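Local coordinates for protein putative sugar ABC transporter (Yersinia enterocolitica subsp. enterocolitica 8081, PDB 5ULB) that probably serves as the periplasmic substrate-binding component of a sugar ABC transporter and binds methylselenoribose, a selenium analogue of methylthioribose, between its two lobes, at residues A[30-35]-A[240-245]; A[175-180]-A[199-204]; A[192-197]-A[218-223]. One frame throughout, in Å; residues are numbered along the deposited sequence. Where two conformers were deposited one is given.

Contact 1: A[30-35]-A[240-245]; sequences SDDNTT and SNQDLQ
Asp32 lays its CB against the CB of Ser240, 3.6 Å away, and reaches past it with OD2. Its CG stands beside the backbone N and anti to the carbonyl carbon (chi1 -66°), which directs the carboxylate to the start of helix 241-248. OD2 makes the polar contacts. Ser240 OG lies 3.2 Å from Asp32 OD2; a bond is possible, but the serine proton may go instead to Asp214 OD2, a weak partner. A water makes a second link. It donates to Asp32 OD2 at 2.7 Å and accepts from Gln242 N at 2.9 Å. The strongest protein partner of OD2 is Gln218 of helix 214-226, whose NE2 also donates to Asp243 OD1. One amide nitrogen thus sits between two acidic side chains and probably eases their repulsion. Gln242 CB packs 3.7 Å from Asp32 OD2 at the edge of the contact.

Each segment begins a helix, and each helix has an N-cap. Asp31 OD2 accepts from Thr34 N at 2.9 Å, from above the carboxylate plane. Thr34 OG1 holds the other oxygen, Asp31 OD1, at 2.7 Å on its syn side. Ser240 OG takes a weak capping bond from Asp243 N. Asp32, in the first turn of its helix, is also placed where the helix N-terminus would be expected to stabilise its charge. Next to it, Asn33 lines the ligand pocket and touches the bound sugar. Two helix N-termini meeting across the cleft, beside the sugar, fit the closed, ligand-bound form of a two-lobed periplasmic binding protein.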
ATOM      1  N   SER A  30      -4.582   5.684  10.110  1.00 11.15           N
ATOM      2  CA  SER A  30      -3.570   6.611   9.635  1.00 11.44           C
ATOM      3  C   SER A  30      -2.151   6.096   9.742  1.00 10.77           C
ATOM      4  O   SER A  30      -1.246   6.844  10.145  1.00 13.14           O
ATOM      5  CB  SER A  30      -3.780   7.975  10.290  1.00 12.87           C
ATOM      6  OG  SER A  30      -3.727   7.841  11.709  1.00 16.47           O
ATOM      7  N   ASP A  31      -1.935   4.872   9.349  1.00 10.92           N
ATOM      8  CA  ASP A  31      -0.581   4.337   9.231  1.00  9.72           C
ATOM      9  C   ASP A  31       0.184   5.084   8.124  1.00  9.78           C
ATOM     10  O   ASP A  31      -0.404   5.775   7.306  1.00 10.43           O
ATOM     11  CB  ASP A  31      -0.664   2.847   8.933  1.00 11.04           C
ATOM     12  CG  ASP A  31      -1.371   2.542   7.650  1.00 11.44           C
ATOM     13  OD1 ASP A  31      -2.631   2.558   7.659  1.00 11.64           O
ATOM     14  OD2 ASP A  31      -0.697   2.374   6.595  1.00 12.90           O
ATOM     15  N   ASP A  32       1.500   4.919   8.064  1.00  9.40           N
ATOM     16  CA  ASP A  32       2.311   5.624   7.106  1.00 10.26           C
ATOM     17  C   ASP A  32       1.971   5.252   5.643  1.00 10.45           C
ATOM     18  O   ASP A  32       2.052   6.129   4.753  1.00 11.03           O
ATOM     19  CB  ASP A  32       3.778   5.395   7.315  1.00 11.84           C
ATOM     20  CG  ASP A  32       4.317   5.977   8.614  1.00 16.09           C
ATOM     21  OD1 ASP A  32       3.615   6.773   9.273  1.00 19.89           O
ATOM     22  OD2 ASP A  32       5.550   5.696   8.873  1.00 19.00           O
ATOM     23  N   ASN A  33       1.650   3.983   5.407  1.00  9.36           N
ATOM     24  CA  ASN A  33       1.317   3.596   4.031  1.00  9.25           C
ATOM     25  C   ASN A  33       0.071   4.341   3.574  1.00  9.87           C
ATOM     26  O   ASN A  33       0.027   4.885   2.491  1.00  9.75           O
ATOM     27  CB  ASN A  33       1.114   2.067   3.975  1.00 10.16           C
ATOM     28  CG  ASN A  33       0.991   1.562   2.546  1.00 11.24           C
ATOM     29  OD1 ASN A  33      -0.105   1.377   2.049  1.00 12.79           O
ATOM     30  ND2 ASN A  33       2.185   1.212   1.974  1.00 12.37           N
ATOM     31  N   THR A  34      -0.960   4.329   4.435  1.00  9.76           N
ATOM     32  CA  THR A  34      -2.159   5.022   4.171  1.00  9.06           C
ATOM     33  C   THR A  34      -1.949   6.526   3.972  1.00  8.57           C
ATOM     34  O   THR A  34      -2.537   7.158   3.068  1.00 10.08           O
ATOM     35  CB  THR A  34      -3.204   4.751   5.310  1.00  9.86           C
ATOM     36  OG1 THR A  34      -3.544   3.370   5.273  1.00 10.27           O
ATOM     37  CG2 THR A  34      -4.424   5.626   5.158  1.00 11.84           C
ATOM     38  N   THR A  35      -1.182   7.130   4.870  1.00  9.33           N
ATOM     39  CA  THR A  35      -0.914   8.515   4.801  1.00  9.81           C
ATOM     40  C   THR A  35      -0.300   8.924   3.403  1.00  9.37           C
ATOM     41  O   THR A  35      -0.690   9.913   2.791  1.00 10.07           O
ATOM     42  CB  THR A  35      -0.025   9.000   5.988  1.00 11.92           C
ATOM     43  OG1 THR A  35      -0.746   8.638   7.179  1.00 12.88           O
ATOM     44  CG2 THR A  35       0.329  10.425   5.899  1.00 12.12           C
ATOM     45  N   SER A 240       8.394   3.896   3.867  1.00  9.23           N
ATOM     46  CA  SER A 240       7.940   5.178   4.344  1.00 10.61           C
ATOM     47  C   SER A 240       9.169   5.939   4.803  1.00 11.07           C
ATOM     48  O   SER A 240      10.247   5.355   4.992  1.00 11.42           O
ATOM     49  CB  SER A 240       6.878   5.011   5.483  1.00 11.55           C
ATOM     50  OG  SER A 240       7.552   4.555   6.639  1.00 15.97           O
ATOM     51  N   ASN A 241       9.012   7.239   5.111  1.00 11.38           N
ATOM     52  CA  ASN A 241      10.137   8.019   5.578  1.00 12.84           C
ATOM     53  C   ASN A 241      10.673   7.423   6.850  1.00 12.90           C
ATOM     54  O   ASN A 241      11.923   7.374   7.022  1.00 14.26           O
ATOM     55  CB  ASN A 241       9.743   9.468   5.804  1.00 14.89           C
ATOM     56  CG  ASN A 241       9.448  10.227   4.543  1.00 16.92           C
ATOM     57  OD1 ASN A 241       9.784   9.816   3.390  1.00 20.61           O
ATOM     58  ND2 ASN A 241       8.816  11.401   4.728  1.00 22.90           N
ATOM     59  N   GLN A 242       9.838   7.029   7.778  1.00 12.03           N
ATOM     60  CA  GLN A 242      10.273   6.416   9.028  0.53 13.72           C
ATOM     61  C   GLN A 242      11.151   5.204   8.790  1.00 12.41           C
ATOM     62  O   GLN A 242      12.190   5.059   9.390  1.00 13.61           O
ATOM     63  CB  GLN A 242       9.056   6.048   9.922  0.53 17.53           C
ATOM     64  CG  GLN A 242       9.452   5.464  11.284  0.53 21.71           C
ATOM     65  CD  GLN A 242       8.297   4.964  12.203  0.53 23.91           C
ATOM     66  OE1 GLN A 242       7.154   5.150  11.883  0.53 30.39           O
ATOM     67  NE2 GLN A 242       8.623   4.340  13.310  0.53 21.04           N
ATOM     68  N   ASP A 243      10.718   4.344   7.888  1.00 12.48           N
ATOM     69  CA  ASP A 243      11.491   3.094   7.689  1.00 11.54           C
ATOM     70  C   ASP A 243      12.885   3.407   7.221  1.00 10.63           C
ATOM     71  O   ASP A 243      13.840   2.725   7.603  1.00 12.20           O
ATOM     72  CB  ASP A 243      10.799   2.198   6.571  1.00 11.37           C
ATOM     73  CG  ASP A 243       9.429   1.869   6.801  1.00 12.82           C
ATOM     74  OD1 ASP A 243       8.862   2.005   7.892  1.00 13.87           O
ATOM     75  OD2 ASP A 243       8.775   1.412   5.780  1.00 14.99           O
ATOM     76  N   LEU A 244      13.002   4.375   6.289  1.00 11.57           N
ATOM     77  CA  LEU A 244      14.340   4.769   5.812  1.00 10.80           C
ATOM     78  C   LEU A 244      15.210   5.248   6.955  1.00 12.36           C
ATOM     79  O   LEU A 244      16.424   4.942   6.996  1.00 13.80           O
ATOM     80  CB  LEU A 244      14.195   5.794   4.731  1.00 12.60           C
ATOM     81  CG  LEU A 244      13.431   5.307   3.483  1.00 12.05           C
ATOM     82  CD1 LEU A 244      13.087   6.450   2.594  1.00 13.94           C
ATOM     83  CD2 LEU A 244      14.258   4.239   2.682  1.00 14.30           C
ATOM     84  N   GLN A 245      14.686   6.064   7.847  1.00 13.03           N
ATOM     85  CA  GLN A 245      15.448   6.466   9.059  1.00 14.01           C
ATOM     86  C   GLN A 245      15.816   5.254   9.933  1.00 14.06           C
ATOM     87  O   GLN A 245      16.928   5.176  10.417  1.00 14.78           O
ATOM     88  CB  GLN A 245      14.644   7.503   9.865  1.00 16.61           C
ATOM     89  CG  GLN A 245      14.458   8.886   9.228  1.00 22.42           C
ATOM     90  CD  GLN A 245      15.769   9.700   9.162  1.00 27.54           C
ATOM     91  OE1 GLN A 245      16.636   9.461   8.283  1.00 29.68           O
ATOM     92  NE2 GLN A 245      15.997  10.596  10.157  1.00 33.76           N
TER
HETATM   93  O   HOH W   1       7.016   7.766   7.823  1.00 18.44           O

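Contact 2: A[175-180]-A[199-204]; sequences ELESIG and AKYPKG
Leu176 covers one face of the Tyr201 ring, and this is the tight part of the contact. Its CD1 sits over the middle of the ring, 4.0 Å from the centroid and only 8° off the normal, a CH-pi contact. CD2 comes to 4.1 Å from Tyr201 CE1, and CB lies near the CZ and OH end. The two side chains run past each other in opposite directions, so the leucine spans much of the ring's length. Tyr201 CG is anti to its carbonyl carbon (chi1 -65°), and this swings the ring from the end of helix 186-200 towards the strand.

The solvent side is held by charge and water. Lys200 NZ donates to the syn lone pair of Glu177 OE2 at 2.8 Å, and the pair forms a salt bridge. The glutamate chain is extended, while the lysine bends at chi3 and meets it at about a right angle. Lys200 CE also comes near OE2, and Lys200 is exposed. Two waters join the polar rim. One donates to Leu176 O and to Glu177 OE2, and accepts from Tyr201 OH at 2.5 Å. It lies in the plane of the ring, at its edge. The other donates to Leu176 O and Tyr201 OH. These waters bridge a direct separation of 3.9 Å between Leu176 O and Tyr201 OH.

Strand 173-179 is an outermost strand of the sheet, paired with strand 143-148. Helix 186-200 follows it in the chain, and Glu177 and Ile179 pack on Val197 of that helix. Ile206, in the loop beyond Tyr201, touches both Leu176 and Tyr201.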
ATOM      1  N   GLU A 175       7.934 -21.267  11.549  1.00 14.57           N
ATOM      2  CA  GLU A 175       7.176 -20.152  12.021  1.00 13.80           C
ATOM      3  C   GLU A 175       6.818 -20.420  13.479  1.00 14.83           C
ATOM      4  O   GLU A 175       6.029 -21.302  13.784  1.00 16.83           O
ATOM      5  CB  GLU A 175       5.910 -20.005  11.229  1.00 15.53           C
ATOM      6  CG  GLU A 175       5.062 -18.810  11.662  1.00 17.97           C
ATOM      7  CD  GLU A 175       3.668 -18.795  11.054  1.00 19.33           C
ATOM      8  OE1 GLU A 175       3.560 -18.753   9.819  1.00 23.48           O
ATOM      9  OE2 GLU A 175       2.624 -18.785  11.802  1.00 23.29           O
ATOM     10  N   LEU A 176       7.398 -19.633  14.352  1.00 12.70           N
ATOM     11  CA  LEU A 176       7.102 -19.767  15.805  1.00 12.96           C
ATOM     12  C   LEU A 176       5.699 -19.268  16.096  1.00 14.11           C
ATOM     13  O   LEU A 176       4.992 -19.882  16.908  1.00 16.75           O
ATOM     14  CB  LEU A 176       8.166 -19.087  16.641  1.00 14.10           C
ATOM     15  CG  LEU A 176       9.556 -19.581  16.552  1.00 15.59           C
ATOM     16  CD1 LEU A 176      10.447 -18.589  17.262  1.00 18.47           C
ATOM     17  CD2 LEU A 176       9.694 -20.988  16.987  1.00 20.08           C
ATOM     18  N   GLU A 177       5.337 -18.097  15.547  1.00 12.51           N
ATOM     19  CA  GLU A 177       4.092 -17.401  15.799  1.00 13.76           C
ATOM     20  C   GLU A 177       3.859 -16.415  14.690  1.00 12.75           C
ATOM     21  O   GLU A 177       4.794 -15.932  14.062  1.00 13.10           O
ATOM     22  CB  GLU A 177       4.208 -16.616  17.191  1.00 18.66           C
ATOM     23  CG  GLU A 177       2.888 -16.382  17.799  1.00 27.58           C
ATOM     24  CD  GLU A 177       2.984 -16.053  19.259  1.00 30.60           C
ATOM     25  OE1 GLU A 177       2.065 -15.267  19.612  1.00 33.96           O
ATOM     26  OE2 GLU A 177       3.837 -16.653  20.059  1.00 24.25           O
ATOM     27  N   SER A 178       2.574 -16.061  14.548  1.00 11.94           N
ATOM     28  CA  SER A 178       2.142 -14.950  13.758  1.00 11.91           C
ATOM     29  C   SER A 178       1.363 -13.938  14.623  1.00 11.91           C
ATOM     30  O   SER A 178       0.525 -14.376  15.391  1.00 16.47           O
ATOM     31  CB  SER A 178       1.286 -15.463  12.594  1.00 15.27           C
ATOM     32  OG  SER A 178       0.975 -14.389  11.686  1.00 17.22           O
ATOM     33  N   ILE A 179       1.647 -12.680  14.424  1.00 10.68           N
ATOM     34  CA  ILE A 179       1.125 -11.568  15.197  0.55 12.42           C
ATOM     35  C   ILE A 179       0.637 -10.533  14.285  1.00 11.22           C
ATOM     36  O   ILE A 179       1.313 -10.230  13.284  1.00 11.90           O
ATOM     37  CB  ILE A 179       2.345 -10.792  15.942  0.55 18.42           C
ATOM     38  CG1 ILE A 179       2.871 -11.569  17.027  0.55 22.40           C
ATOM     39  CG2 ILE A 179       2.002  -9.337  16.425  0.55 17.99           C
ATOM     40  CD1 ILE A 179       4.214 -11.044  17.538  0.55 16.77           C
ATOM     41  N   GLY A 180      -0.483  -9.847  14.626  1.00 11.53           N
ATOM     42  CA  GLY A 180      -0.846  -8.640  13.937  1.00 12.47           C
ATOM     43  C   GLY A 180      -2.335  -8.328  14.018  1.00 12.10           C
ATOM     44  O   GLY A 180      -3.119  -9.217  13.859  1.00 13.81           O
ATOM     45  N   ALA A 199       9.936 -12.432  24.997  1.00 11.50           N
ATOM     46  CA  ALA A 199      10.098 -13.023  26.338  1.00 10.83           C
ATOM     47  C   ALA A 199       9.892 -14.507  26.376  1.00 10.84           C
ATOM     48  O   ALA A 199      10.467 -15.213  27.221  1.00 10.44           O
ATOM     49  CB  ALA A 199       9.137 -12.333  27.274  1.00 11.70           C
ATOM     50  N   LYS A 200       9.044 -15.022  25.476  1.00 11.31           N
ATOM     51  CA  LYS A 200       8.821 -16.461  25.362  1.00 10.92           C
ATOM     52  C   LYS A 200       9.980 -17.198  24.666  1.00 11.48           C
ATOM     53  O   LYS A 200      10.215 -18.388  24.988  1.00 13.40           O
ATOM     54  CB  LYS A 200       7.527 -16.757  24.584  1.00 15.15           C
ATOM     55  CG  LYS A 200       6.288 -16.440  25.315  1.00 14.58           C
ATOM     56  CD  LYS A 200       4.980 -16.926  24.679  1.00 14.78           C
ATOM     57  CE  LYS A 200       4.865 -16.522  23.255  1.00 18.10           C
ATOM     58  NZ  LYS A 200       3.562 -17.031  22.782  1.00 17.52           N
ATOM     59  N   TYR A 201      10.712 -16.463  23.804  1.00 11.09           N
ATOM     60  CA  TYR A 201      11.795 -17.078  23.005  1.00 12.69           C
ATOM     61  C   TYR A 201      13.032 -16.201  23.154  1.00 12.89           C
ATOM     62  O   TYR A 201      13.251 -15.250  22.403  1.00 14.00           O
ATOM     63  CB  TYR A 201      11.319 -17.079  21.535  1.00 12.88           C
ATOM     64  CG  TYR A 201      10.156 -17.913  21.213  1.00 13.89           C
ATOM     65  CD1 TYR A 201      10.259 -19.290  21.229  1.00 16.72           C
ATOM     66  CD2 TYR A 201       8.918 -17.368  20.982  1.00 15.21           C
ATOM     67  CE1 TYR A 201       9.129 -20.086  20.957  1.00 18.38           C
ATOM     68  CE2 TYR A 201       7.814 -18.134  20.630  1.00 17.18           C
ATOM     69  CZ  TYR A 201       7.907 -19.478  20.700  1.00 17.97           C
ATOM     70  OH  TYR A 201       6.819 -20.275  20.340  1.00 25.49           O
ATOM     71  N   PRO A 202      13.764 -16.485  24.225  1.00 13.19           N
ATOM     72  CA  PRO A 202      14.985 -15.642  24.544  1.00 13.51           C
ATOM     73  C   PRO A 202      16.061 -15.686  23.455  1.00 12.18           C
ATOM     74  O   PRO A 202      16.005 -16.477  22.478  1.00 13.63           O
ATOM     75  CB  PRO A 202      15.479 -16.214  25.824  1.00 18.20           C
ATOM     76  CG  PRO A 202      14.339 -16.930  26.436  1.00 22.17           C
ATOM     77  CD  PRO A 202      13.576 -17.525  25.239  1.00 17.10           C
ATOM     78  N   LYS A 203      17.019 -14.813  23.617  1.00 14.17           N
ATOM     79  CA  LYS A 203      18.105 -14.607  22.666  1.00 13.83           C
ATOM     80  C   LYS A 203      18.687 -15.953  22.230  1.00 15.51           C
ATOM     81  O   LYS A 203      19.079 -16.834  23.013  1.00 16.73           O
ATOM     82  CB  LYS A 203      19.157 -13.620  23.290  1.00 19.32           C
ATOM     83  CG  LYS A 203      20.224 -13.191  22.394  1.00 19.06           C
ATOM     84  CD  LYS A 203      21.167 -12.200  22.985  1.00 26.98           C
ATOM     85  CE  LYS A 203      20.501 -10.956  23.566  1.00 33.00           C
ATOM     86  NZ  LYS A 203      21.621 -10.032  23.940  1.00 45.59           N
ATOM     87  N   GLY A 204      18.644 -16.157  20.902  1.00 15.58           N
ATOM     88  CA  GLY A 204      19.098 -17.441  20.251  1.00 15.69           C
ATOM     89  C   GLY A 204      17.944 -18.227  19.704  1.00 16.38           C
ATOM     90  O   GLY A 204      18.147 -19.137  18.880  1.00 19.87           O
TER
HETATM   91  O   HOH W   2       4.624 -19.225  19.926  1.00 27.54           O
HETATM   92  O   HOH W   3       5.930 -22.324  18.192  1.00 56.56           O

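Contact 3: A[192-197]-A[218-223]; sequences NKVGAV and QGAYKA
Val194 buries the most surface in this contact and meets two alanines of the facing helix, one with each methyl. CG1 lies 3.7 Å from Ala223 CB. CG2 lies 4.1 Å from Ala220 CB. The torsion explains the split. CG1 is anti to the backbone N (chi1 169°), while CG2 is anti to the carbonyl carbon, so the two methyls spread over neighbouring turns of helix 214-226. Ala220 and Ala223 are three residues apart and lie on the same side of that helix.

Ala223 is the next most covered residue. Its CB points at helix 186-200 and also comes within 3.9 Å of Val194 CB. The same methyl lies 4.1 Å from Gly195 N, where the CA atoms of Gly195 and Ala223 are 5.6 Å apart. Alanine methyls face Val194 from the other helix. The axes of the two short segments come to 8.3 Å and cross at -49°.

Both helices belong to the alpha/beta lobe of a periplasmic binding protein, where helices and parallel strands alternate along the chain. Helix 186-200 leads through strand 208-211 into helix 214-226, and the two helices lie side by side on the sheet. Val194 also packs on Leu148 of strand 143-148 and Ile179 of strand 173-179. Ala220, whose CB is turned neither to nor from the other segment, touches Leu148 as well. The contact is apolar and its main residues are buried. Polar groups leave it in other directions: Lys193 forms a salt bridge with Asp189 and Lys222 one with Glu226, each within its own helix. Tyr221 points away from helix 186-200, and its OH bonds to Glu249.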
ATOM      1  N   ASN A 192       4.210  -3.990  21.600  1.00 11.18           N
ATOM      2  CA  ASN A 192       3.872  -4.723  22.849  1.00 11.81           C
ATOM      3  C   ASN A 192       3.744  -6.221  22.679  1.00 11.13           C
ATOM      4  O   ASN A 192       4.249  -7.021  23.469  1.00 11.80           O
ATOM      5  CB  ASN A 192       2.569  -4.182  23.433  1.00 13.97           C
ATOM      6  CG  ASN A 192       2.752  -2.750  23.935  1.00 16.43           C
ATOM      7  OD1 ASN A 192       3.833  -2.335  24.356  1.00 17.66           O
ATOM      8  ND2 ASN A 192       1.602  -1.994  23.905  1.00 20.04           N
ATOM      9  N   LYS A 193       3.115  -6.593  21.568  1.00 10.70           N
ATOM     10  CA  LYS A 193       2.936  -7.987  21.250  0.58 11.80           C
ATOM     11  C   LYS A 193       4.266  -8.683  20.941  1.00 11.37           C
ATOM     12  O   LYS A 193       4.522  -9.797  21.409  1.00 11.49           O
ATOM     13  CB  LYS A 193       1.950  -8.204  20.110  0.58 12.85           C
ATOM     14  CG  LYS A 193       0.543  -7.928  20.543  0.58 14.21           C
ATOM     15  CD  LYS A 193      -0.381  -7.901  19.366  0.58 17.29           C
ATOM     16  CE  LYS A 193      -1.757  -7.698  19.848  0.58 19.80           C
ATOM     17  NZ  LYS A 193      -2.786  -7.532  18.714  0.58 20.40           N
ATOM     18  N   VAL A 194       5.153  -8.009  20.193  1.00 11.01           N
ATOM     19  CA  VAL A 194       6.451  -8.567  19.926  1.00  9.83           C
ATOM     20  C   VAL A 194       7.256  -8.661  21.194  1.00 10.85           C
ATOM     21  O   VAL A 194       7.989  -9.646  21.407  1.00 12.31           O
ATOM     22  CB  VAL A 194       7.155  -7.795  18.786  1.00 10.56           C
ATOM     23  CG1 VAL A 194       8.612  -8.218  18.701  1.00 12.46           C
ATOM     24  CG2 VAL A 194       6.442  -7.940  17.444  1.00 12.04           C
ATOM     25  N   GLY A 195       7.136  -7.660  22.104  1.00 11.57           N
ATOM     26  CA  GLY A 195       7.862  -7.773  23.375  1.00 12.38           C
ATOM     27  C   GLY A 195       7.526  -9.048  24.128  1.00 11.55           C
ATOM     28  O   GLY A 195       8.423  -9.691  24.709  1.00 13.73           O
ATOM     29  N   ALA A 196       6.239  -9.451  24.134  1.00 10.75           N
ATOM     30  CA  ALA A 196       5.889 -10.657  24.840  1.00 10.55           C
ATOM     31  C   ALA A 196       6.410 -11.917  24.115  1.00 12.09           C
ATOM     32  O   ALA A 196       6.819 -12.880  24.789  1.00 12.80           O
ATOM     33  CB  ALA A 196       4.355 -10.740  25.009  1.00 12.89           C
ATOM     34  N   VAL A 197       6.440 -11.918  22.774  1.00 11.90           N
ATOM     35  CA  VAL A 197       6.972 -13.062  22.021  1.00 14.47           C
ATOM     36  C   VAL A 197       8.493 -13.161  22.308  1.00 13.34           C
ATOM     37  O   VAL A 197       9.038 -14.280  22.484  1.00 13.74           O
ATOM     38  CB  VAL A 197       6.664 -12.934  20.531  1.00 18.79           C
ATOM     39  CG1 VAL A 197       7.277 -14.102  19.827  1.00 25.53           C
ATOM     40  CG2 VAL A 197       5.210 -13.100  20.373  1.00 24.45           C
ATOM     41  N   GLN A 218       7.539  -1.464  11.837  1.00  8.47           N
ATOM     42  CA  GLN A 218       7.954  -0.379  12.701  1.00  8.49           C
ATOM     43  C   GLN A 218       7.798  -0.737  14.163  1.00  8.53           C
ATOM     44  O   GLN A 218       8.662  -0.359  15.005  1.00 10.83           O
ATOM     45  CB  GLN A 218       7.133   0.858  12.354  1.00 10.39           C
ATOM     46  CG  GLN A 218       7.486   1.528  11.047  1.00 10.37           C
ATOM     47  CD  GLN A 218       6.403   2.433  10.491  1.00 12.47           C
ATOM     48  OE1 GLN A 218       5.322   2.635  11.143  1.00 14.43           O
ATOM     49  NE2 GLN A 218       6.625   2.949   9.297  1.00 15.90           N
ATOM     50  N   GLY A 219       6.676  -1.361  14.502  1.00  9.41           N
ATOM     51  CA  GLY A 219       6.514  -1.749  15.897  1.00  9.59           C
ATOM     52  C   GLY A 219       7.472  -2.806  16.325  1.00  8.77           C
ATOM     53  O   GLY A 219       8.027  -2.834  17.466  1.00  9.70           O
ATOM     54  N   ALA A 220       7.707  -3.829  15.451  1.00  9.75           N
ATOM     55  CA  ALA A 220       8.733  -4.841  15.796  1.00  8.78           C
ATOM     56  C   ALA A 220      10.076  -4.229  15.980  1.00  9.82           C
ATOM     57  O   ALA A 220      10.797  -4.656  16.886  1.00  9.91           O
ATOM     58  CB  ALA A 220       8.763  -5.891  14.726  1.00  9.97           C
ATOM     59  N   TYR A 221      10.450  -3.299  15.151  1.00  9.32           N
ATOM     60  CA  TYR A 221      11.723  -2.601  15.260  1.00  9.31           C
ATOM     61  C   TYR A 221      11.916  -1.955  16.651  1.00 10.10           C
ATOM     62  O   TYR A 221      12.916  -2.103  17.321  1.00 10.06           O
ATOM     63  CB  TYR A 221      11.873  -1.559  14.162  1.00 10.68           C
ATOM     64  CG  TYR A 221      13.174  -0.820  14.202  1.00 10.91           C
ATOM     65  CD1 TYR A 221      13.355   0.312  15.047  1.00 13.33           C
ATOM     66  CD2 TYR A 221      14.273  -1.227  13.490  1.00 12.76           C
ATOM     67  CE1 TYR A 221      14.536   0.951  15.180  1.00 16.93           C
ATOM     68  CE2 TYR A 221      15.465  -0.524  13.570  1.00 15.39           C
ATOM     69  CZ  TYR A 221      15.613   0.554  14.437  1.00 14.92           C
ATOM     70  OH  TYR A 221      16.796   1.145  14.525  1.00 20.82           O
ATOM     71  N   LYS A 222      10.838  -1.227  17.047  1.00  9.97           N
ATOM     72  CA  LYS A 222      10.891  -0.620  18.422  1.00  9.96           C
ATOM     73  C   LYS A 222      11.059  -1.670  19.464  1.00 10.18           C
ATOM     74  O   LYS A 222      11.871  -1.493  20.383  1.00 11.49           O
ATOM     75  CB  LYS A 222       9.597   0.154  18.619  1.00 10.83           C
ATOM     76  CG  LYS A 222       9.499   0.887  19.981  1.00 14.40           C
ATOM     77  CD  LYS A 222       8.066   1.596  20.107  1.00 20.47           C
ATOM     78  CE  LYS A 222       7.688   1.989  21.561  1.00 32.60           C
ATOM     79  NZ  LYS A 222       8.498   3.135  21.667  1.00 43.64           N
ATOM     80  N   ALA A 223      10.335  -2.774  19.376  1.00  9.57           N
ATOM     81  CA  ALA A 223      10.492  -3.803  20.367  1.00 10.83           C
ATOM     82  C   ALA A 223      11.915  -4.371  20.348  1.00  9.42           C
ATOM     83  O   ALA A 223      12.494  -4.649  21.427  1.00 10.46           O
ATOM     84  CB  ALA A 223       9.514  -4.946  20.153  1.00 11.28           C
TER

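Contact 1 joins the two lobes beside the bound sugar, while contacts 2 and 3 lie within the lobe that holds residues 175-223. Along the chain, both are nested inside the loop that contact 1 closes. Contacts 1 and 3 have centres about 17 Å apart and meet through Gln218, whose NE2 lies 2.8 Å from Asp243 OD1. Contacts 2 and 3 share helix 186-200, and their centres are about 10 Å apart. Ile179 CD1 packs 3.6 Å from Val197 CG2 between them. Contacts 1 and 2 do not touch. Asn33 of contact 1 contacts the ligand, whereas the Ala220 side chain of contact 3 is about 14 Å from it.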